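Local coordinates for FYVE, RhoGEF and PH domain-containing protein 5 (Homo sapiens, PDB 3MPX) that activates the small GTPase CDC42 by exchanging its bound GDP for GTP, and mediates the CDC42 activation induced by VEGF, at residues 268-273 and 313-318. Numbering follows the deposited sequence.
Sequences DVLLYT and SCLMLS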
loop_
_atom_site.group_PDB
_atom_site.type_symbol
_atom_site.label_atom_id
_atom_site.label_comp_id
_atom_site.label_asym_id
_atom_site.label_seq_id
_atom_site.Cartn_x
_atom_site.Cartn_y
_atom_site.Cartn_z
ATOM N N ASP A 268 -14.447 5.838 -2.623
ATOM C CA ASP A 268 -14.676 4.943 -3.733
ATOM C C ASP A 268 -15.745 3.903 -3.385
ATOM O O ASP A 268 -16.874 3.989 -3.865
ATOM C CB ASP A 268 -13.321 4.282 -4.084
ATOM C CG ASP A 268 -13.251 3.536 -5.398
ATOM O OD1 ASP A 268 -12.524 4.006 -6.309
ATOM O OD2 ASP A 268 -13.837 2.437 -5.486
ATOM N N VAL A 269 -15.375 2.954 -2.512
ATOM C CA VAL A 269 -16.132 1.778 -2.106
ATOM C C VAL A 269 -16.276 1.645 -0.547
ATOM O O VAL A 269 -15.491 2.224 0.205
ATOM C CB VAL A 269 -15.396 0.575 -2.758
ATOM C CG1 VAL A 269 -14.102 0.209 -2.033
ATOM C CG2 VAL A 269 -16.299 -0.632 -2.938
ATOM N N LEU A 270 -17.288 0.881 -0.081
ATOM C CA LEU A 270 -17.545 0.627 1.344
ATOM C C LEU A 270 -17.338 -0.841 1.682
ATOM O O LEU A 270 -18.128 -1.691 1.266
ATOM C CB LEU A 270 -18.951 1.088 1.788
ATOM C CG LEU A 270 -19.301 0.881 3.275
ATOM C CD1 LEU A 270 -19.289 2.191 4.026
ATOM C CD2 LEU A 270 -20.646 0.199 3.437
ATOM N N LEU A 271 -16.267 -1.136 2.441
ATOM C CA LEU A 271 -15.995 -2.500 2.871
ATOM C C LEU A 271 -16.860 -2.790 4.085
ATOM O O LEU A 271 -16.945 -1.967 5.010
ATOM C CB LEU A 271 -14.509 -2.763 3.156
ATOM C CG LEU A 271 -13.461 -2.380 2.087
ATOM C CD1 LEU A 271 -12.072 -2.838 2.520
ATOM C CD2 LEU A 271 -13.775 -2.982 0.714
ATOM N N TYR A 272 -17.569 -3.934 4.021
ATOM C CA TYR A 272 -18.500 -4.448 5.024
ATOM C C TYR A 272 -17.887 -5.741 5.477
ATOM O O TYR A 272 -17.787 -6.682 4.686
ATOM C CB TYR A 272 -19.872 -4.676 4.364
ATOM C CG TYR A 272 -20.999 -4.998 5.316
ATOM C CD1 TYR A 272 -21.539 -6.280 5.380
ATOM C CD2 TYR A 272 -21.589 -4.003 6.085
ATOM C CE1 TYR A 272 -22.612 -6.573 6.221
ATOM C CE2 TYR A 272 -22.641 -4.287 6.948
ATOM C CZ TYR A 272 -23.160 -5.571 7.001
ATOM O OH TYR A 272 -24.213 -5.831 7.843
ATOM N N THR A 273 -17.355 -5.760 6.699
ATOM C CA THR A 273 -16.625 -6.931 7.184
ATOM C C THR A 273 -17.217 -7.496 8.508
ATOM O O THR A 273 -18.253 -7.026 8.990
ATOM C CB THR A 273 -15.057 -6.644 7.298
ATOM O OG1 THR A 273 -14.728 -6.039 8.545
ATOM C CG2 THR A 273 -14.496 -5.785 6.176
ATOM N N SER A 313 -27.646 -2.921 -2.812
ATOM C CA SER A 313 -27.527 -3.282 -1.391
ATOM C C SER A 313 -28.219 -2.311 -0.397
ATOM O O SER A 313 -28.414 -1.128 -0.703
ATOM C CB SER A 313 -26.052 -3.408 -1.021
ATOM N N CYS A 314 -28.554 -2.834 0.818
ATOM C CA CYS A 314 -29.187 -2.118 1.942
ATOM C C CYS A 314 -28.757 -2.722 3.300
ATOM O O CYS A 314 -28.913 -3.930 3.512
ATOM C CB CYS A 314 -30.707 -2.100 1.794
ATOM S SG CYS A 314 -31.601 -1.652 3.311
ATOM N N LEU A 315 -28.249 -1.880 4.224
ATOM C CA LEU A 315 -27.789 -2.374 5.532
ATOM C C LEU A 315 -28.562 -1.763 6.700
ATOM O O LEU A 315 -28.723 -0.538 6.756
ATOM C CB LEU A 315 -26.274 -2.131 5.748
ATOM C CG LEU A 315 -25.341 -2.155 4.533
ATOM C CD1 LEU A 315 -24.139 -1.274 4.760
ATOM C CD2 LEU A 315 -24.925 -3.575 4.172
HETATM N N MSE A 316 -29.031 -2.615 7.636
HETATM C CA MSE A 316 -29.717 -2.143 8.837
HETATM C C MSE A 316 -28.718 -2.279 9.958
HETATM O O MSE A 316 -28.441 -3.378 10.442
HETATM C CB MSE A 316 -31.049 -2.882 9.114
HETATM C CG MSE A 316 -31.988 -2.140 10.096
HETATM SE SE MSE A 316 -32.398 -0.220 9.703
HETATM C CE MSE A 316 -31.144 0.579 10.895
ATOM N N LEU A 317 -28.097 -1.157 10.290
ATOM C CA LEU A 317 -27.059 -1.106 11.311
ATOM C C LEU A 317 -27.465 -0.258 12.488
ATOM O O LEU A 317 -28.164 0.748 12.336
ATOM C CB LEU A 317 -25.710 -0.605 10.740
ATOM C CG LEU A 317 -25.247 -1.187 9.403
ATOM C CD1 LEU A 317 -24.031 -0.458 8.895
ATOM C CD2 LEU A 317 -24.988 -2.684 9.492
ATOM N N SER A 318 -27.022 -0.691 13.674
ATOM C CA SER A 318 -27.256 0.013 14.921
ATOM C C SER A 318 -25.943 0.460 15.514
ATOM O O SER A 318 -24.982 -0.313 15.583
ATOM C CB SER A 318 -28.000 -0.854 15.925
ATOM O OG SER A 318 -28.315 -0.053 17.052
#
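The phenol ring of Tyr272 carries Leu315 CD2 over one face and meets Leu317 CD2 at its edge, close to the ring plane. The methyl over the face makes a CH-pi contact, with Leu315 CD2 3.9 Å from the ring centroid of Tyr272 and 19° off the normal, displaced toward the CE2 side. The contact lies between the two facing parts of the bent, sandwich-like sheet of a PH domain, the first in the protein; the three leucines are buried and Tyr272 partly so. The strand segments within 268-273 and 313-318 have axes 11.3 Å apart, inclined by 54°, and what joins them is side-chain contact without hydrogen bonds. Tyrosine suits its place because its long, flat ring can span that interval, running alongside the leucines in the opposite sense. Its CB points toward the other strand, and CG anti to the backbone N (chi1 -171°) extends the ring until its CD2/CE2 side lies beside Leu315 and Leu317, both branched and apolar enough to fit around a face and an edge. Leu270, two residues earlier on the same side of its strand, is shorter and meets Leu315 tip to tip, Leu270 CD2 lying 4.0 Å from Leu315 CD1. Ile308 of strand 305-309, next to strand 314-318 in the sheet, packs against both Leu315 and Leu317, while Leu263 and Arg261 of strand 257-266 touch Tyr272. Replacing the ring with the small side chain of an alanine is likely to leave Leu315 CD2 without a pi face and Leu317 CD2 without the edge it packs on. At the far end of the ring, Tyr272 OH rests 3.6 Å from Leu317 CD2, a van der Waals contact of the hydroxyl oxygen with a methyl.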